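Local coordinates for haloalkane dehalogenase (Mycobacterium rhodesiae, PDB 4MJ3), which catalyses the hydrolytic removal of halogen from haloalkanes, probably yielding an alcohol and a halide ion, at residues L74-V82 / W104-L114. Sequence-based numbering, arbitrary orientation.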
loop_
_atom_site.group_PDB
_atom_site.type_symbol
_atom_site.label_atom_id
_atom_site.label_comp_id
_atom_site.label_asym_id
_atom_site.label_seq_id
_atom_site.Cartn_x
_atom_site.Cartn_y
_atom_site.Cartn_z
ATOM N N LEU A 74 16.278 11.557 2.340
ATOM C CA LEU A 74 15.180 11.002 3.131
ATOM C C LEU A 74 15.463 9.543 3.476
ATOM O O LEU A 74 16.304 8.889 2.849
ATOM C CB LEU A 74 13.864 11.121 2.351
ATOM C CG LEU A 74 13.563 12.557 1.882
ATOM C CD1 LEU A 74 12.380 12.582 0.934
ATOM C CD2 LEU A 74 13.328 13.452 3.090
ATOM N N ARG A 75 14.754 9.042 4.484
ATOM C CA ARG A 75 14.827 7.642 4.873
ATOM C C ARG A 75 13.579 6.929 4.358
ATOM O O ARG A 75 12.467 7.195 4.811
ATOM C CB ARG A 75 14.920 7.531 6.390
ATOM C CG ARG A 75 14.972 6.110 6.921
ATOM C CD ARG A 75 15.153 6.102 8.424
ATOM N NE ARG A 75 14.836 4.790 8.986
ATOM C CZ ARG A 75 14.343 4.584 10.201
ATOM N NH1 ARG A 75 14.058 5.600 11.009
ATOM N NH2 ARG A 75 14.122 3.347 10.620
ATOM N N ALA A 76 13.776 5.981 3.449
ATOM C CA ALA A 76 12.685 5.271 2.835
ATOM C C ALA A 76 12.471 3.937 3.551
ATOM O O ALA A 76 13.378 3.112 3.637
ATOM C CB ALA A 76 12.972 5.036 1.359
ATOM N N VAL A 77 11.250 3.737 4.027
ATOM C CA VAL A 77 10.864 2.509 4.673
ATOM C C VAL A 77 9.659 1.949 3.924
ATOM O O VAL A 77 8.700 2.673 3.667
ATOM C CB VAL A 77 10.525 2.761 6.152
ATOM C CG1 VAL A 77 10.100 1.473 6.821
ATOM C CG2 VAL A 77 11.732 3.383 6.842
ATOM N N ALA A 78 9.736 0.685 3.515
ATOM C CA ALA A 78 8.639 0.038 2.793
ATOM C C ALA A 78 8.333 -1.281 3.491
ATOM O O ALA A 78 9.251 -2.053 3.785
ATOM C CB ALA A 78 9.024 -0.218 1.340
ATOM N N ILE A 79 7.058 -1.543 3.767
ATOM C CA ILE A 79 6.703 -2.720 4.558
ATOM C C ILE A 79 5.775 -3.616 3.741
ATOM O O ILE A 79 4.819 -3.130 3.175
ATOM C CB ILE A 79 5.985 -2.286 5.863
ATOM C CG1 ILE A 79 6.881 -1.364 6.694
ATOM C CG2 ILE A 79 5.552 -3.509 6.671
ATOM C CD1 ILE A 79 6.220 -0.794 7.926
ATOM N N ASP A 80 6.045 -4.918 3.730
ATOM C CA ASP A 80 5.175 -5.879 3.072
ATOM C C ASP A 80 4.003 -6.295 3.975
ATOM O O ASP A 80 4.189 -6.762 5.094
ATOM C CB ASP A 80 5.930 -7.152 2.678
ATOM C CG ASP A 80 6.938 -6.946 1.554
ATOM O OD1 ASP A 80 6.914 -5.901 0.836
ATOM O OD2 ASP A 80 7.796 -7.850 1.402
ATOM N N LEU A 81 2.800 -6.151 3.461
ATOM C CA LEU A 81 1.595 -6.600 4.166
ATOM C C LEU A 81 1.664 -8.101 4.435
ATOM O O LEU A 81 2.203 -8.851 3.645
ATOM C CB LEU A 81 0.361 -6.289 3.329
ATOM C CG LEU A 81 0.026 -4.813 3.074
ATOM C CD1 LEU A 81 -1.006 -4.670 1.970
ATOM C CD2 LEU A 81 -0.459 -4.163 4.343
ATOM N N VAL A 82 1.044 -8.518 5.534
ATOM C CA VAL A 82 0.870 -9.935 5.831
ATOM C C VAL A 82 0.121 -10.526 4.642
ATOM O O VAL A 82 -0.875 -9.977 4.191
ATOM C CB VAL A 82 0.102 -10.128 7.155
ATOM C CG1 VAL A 82 -0.271 -11.582 7.370
ATOM C CG2 VAL A 82 0.945 -9.630 8.336
ATOM N N TRP A 104 -1.929 -5.452 12.205
ATOM C CA TRP A 104 -0.605 -5.971 11.823
ATOM C C TRP A 104 0.320 -4.858 11.348
ATOM O O TRP A 104 1.475 -4.760 11.775
ATOM C CB TRP A 104 -0.733 -7.027 10.725
ATOM C CG TRP A 104 -1.298 -8.332 11.162
ATOM C CD1 TRP A 104 -1.099 -8.960 12.350
ATOM C CD2 TRP A 104 -2.129 -9.197 10.376
ATOM N NE1 TRP A 104 -1.750 -10.181 12.350
ATOM C CE2 TRP A 104 -2.382 -10.355 11.151
ATOM C CE3 TRP A 104 -2.644 -9.130 9.079
ATOM C CZ2 TRP A 104 -3.158 -11.419 10.677
ATOM C CZ3 TRP A 104 -3.403 -10.186 8.602
ATOM C CH2 TRP A 104 -3.676 -11.308 9.411
HETATM N N MSE A 105 -0.187 -3.969 10.505
HETATM C CA MSE A 105 0.638 -2.866 10.008
HETATM C C MSE A 105 1.037 -1.898 11.109
HETATM O O MSE A 105 2.195 -1.446 11.155
HETATM C CB MSE A 105 -0.080 -2.149 8.863
HETATM C CG MSE A 105 0.697 -0.967 8.295
HETATM SE SE MSE A 105 2.512 -1.453 7.667
HETATM C CE MSE A 105 2.054 -2.522 6.102
ATOM N N TRP A 106 0.098 -1.557 11.990
ATOM C CA TRP A 106 0.417 -0.687 13.111
ATOM C C TRP A 106 1.483 -1.327 13.984
ATOM O O TRP A 106 2.432 -0.658 14.364
ATOM C CB TRP A 106 -0.811 -0.334 13.949
ATOM C CG TRP A 106 -0.491 0.634 15.009
ATOM C CD1 TRP A 106 -0.567 0.424 16.347
ATOM C CD2 TRP A 106 -0.000 1.978 14.839
ATOM N NE1 TRP A 106 -0.181 1.551 17.018
ATOM C CE2 TRP A 106 0.174 2.519 16.126
ATOM C CE3 TRP A 106 0.288 2.773 13.734
ATOM C CZ2 TRP A 106 0.630 3.817 16.335
ATOM C CZ3 TRP A 106 0.738 4.072 13.945
ATOM C CH2 TRP A 106 0.910 4.574 15.219
ATOM N N ALA A 107 1.342 -2.624 14.266
ATOM C CA ALA A 107 2.341 -3.324 15.067
ATOM C C ALA A 107 3.732 -3.287 14.426
ATOM O O ALA A 107 4.722 -3.098 15.126
ATOM C CB ALA A 107 1.914 -4.744 15.321
ATOM N N ALA A 108 3.794 -3.436 13.106
ATOM C CA ALA A 108 5.052 -3.325 12.370
ATOM C C ALA A 108 5.687 -1.943 12.489
ATOM O O ALA A 108 6.875 -1.806 12.820
ATOM C CB ALA A 108 4.851 -3.668 10.913
ATOM N N ILE A 109 4.883 -0.909 12.269
ATOM C CA ILE A 109 5.345 0.470 12.408
ATOM C C ILE A 109 5.915 0.713 13.826
ATOM O O ILE A 109 6.981 1.317 14.002
ATOM C CB ILE A 109 4.198 1.458 12.082
ATOM C CG1 ILE A 109 3.879 1.386 10.595
ATOM C CG2 ILE A 109 4.541 2.899 12.483
ATOM C CD1 ILE A 109 2.584 2.072 10.195
ATOM N N GLU A 110 5.179 0.256 14.835
ATOM C CA GLU A 110 5.589 0.419 16.221
ATOM C C GLU A 110 6.881 -0.328 16.540
ATOM O O GLU A 110 7.731 0.187 17.263
ATOM C CB GLU A 110 4.484 -0.032 17.159
ATOM C CG GLU A 110 3.265 0.874 17.174
ATOM C CD GLU A 110 3.472 2.098 18.037
ATOM O OE1 GLU A 110 4.231 2.994 17.619
ATOM O OE2 GLU A 110 2.875 2.172 19.131
ATOM N N GLU A 111 7.002 -1.541 16.014
ATOM C CA GLU A 111 8.159 -2.387 16.291
ATOM C C GLU A 111 9.418 -1.826 15.604
ATOM O O GLU A 111 10.492 -1.810 16.199
ATOM C CB GLU A 111 7.879 -3.822 15.845
ATOM C CG GLU A 111 8.852 -4.847 16.400
ATOM C CD GLU A 111 8.848 -4.920 17.914
ATOM O OE1 GLU A 111 7.747 -4.953 18.510
ATOM O OE2 GLU A 111 9.956 -4.906 18.502
ATOM N N ILE A 112 9.258 -1.337 14.377
ATOM C CA ILE A 112 10.348 -0.665 13.688
ATOM C C ILE A 112 10.726 0.643 14.401
ATOM O O ILE A 112 11.911 0.987 14.490
ATOM C CB ILE A 112 10.016 -0.382 12.214
ATOM C CG1 ILE A 112 9.781 -1.701 11.471
ATOM C CG2 ILE A 112 11.159 0.397 11.584
ATOM C CD1 ILE A 112 9.089 -1.537 10.152
ATOM N N GLY A 113 9.735 1.313 14.976
ATOM C CA GLY A 113 9.949 2.500 15.808
ATOM C C GLY A 113 9.931 3.798 15.030
ATOM O O GLY A 113 10.680 4.717 15.323
ATOM N N LEU A 114 9.070 3.875 14.034
ATOM C CA LEU A 114 8.996 5.047 13.167
ATOM C C LEU A 114 8.259 6.209 13.837
ATOM O O LEU A 114 7.286 5.989 14.563
ATOM C CB LEU A 114 8.292 4.678 11.860
ATOM C CG LEU A 114 8.899 3.532 11.053
ATOM C CD1 LEU A 114 8.072 3.257 9.819
ATOM C CD2 LEU A 114 10.336 3.849 10.667
HETATM O O HOH W 1 13.603 3.133 13.574
#
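Ile79 rests on selenomethionine Met105 and Ile112 where a strand of the alpha/beta-hydrolase fold packs against a helix. Strand 75-79 belongs to the mixed central sheet, and helix 98-112 lies over one face of it. Strand 75-79 and the helical segment 104-112 run roughly antiparallel, with 144° between their directions and axes 10.5 Å apart at closest approach. No hydrogen bond joins them directly.

Ile79 can be followed outward. Its CB lies 3.9 Å from Met105 CE. CG2 touches the same methyl and the selenium, with Ala108 CB a little further off. The other branch, CG1, is anti to the carbonyl carbon (chi1 -59°) and points to the C-terminal end of the helix, where it already comes near Ile112 CD1. There CD1 meets Ile112 CD1 tip to tip at 3.7 Å. CD1 also touches Met105 SE and, more loosely, Ile109 CG1. Met105 is bent at chi2 and chi3, which brings its selenium and methyl against the strand. Its CE sits tightly on Leu81 CD2 at 3.5 Å. Ile128 of helix 124-135 packs on both Met105 and Leu81.

Past the strand, Val82 lies over one face of the Trp104 indole. Its CG1 makes a CH-pi contact, 3.9 Å from the six-membered ring centroid and 19° off the normal. At the other end Val77 CG1 meets Leu114 CD1. Leu114 CD2 covers one face of the Arg75 guanidinium. Arg75 NH2 forms a salt bridge with Asp40. The same nitrogen donates to a water in the guanidinium plane, at 3.0 Å from NH2 to the water, and that water donates to Ile112 O.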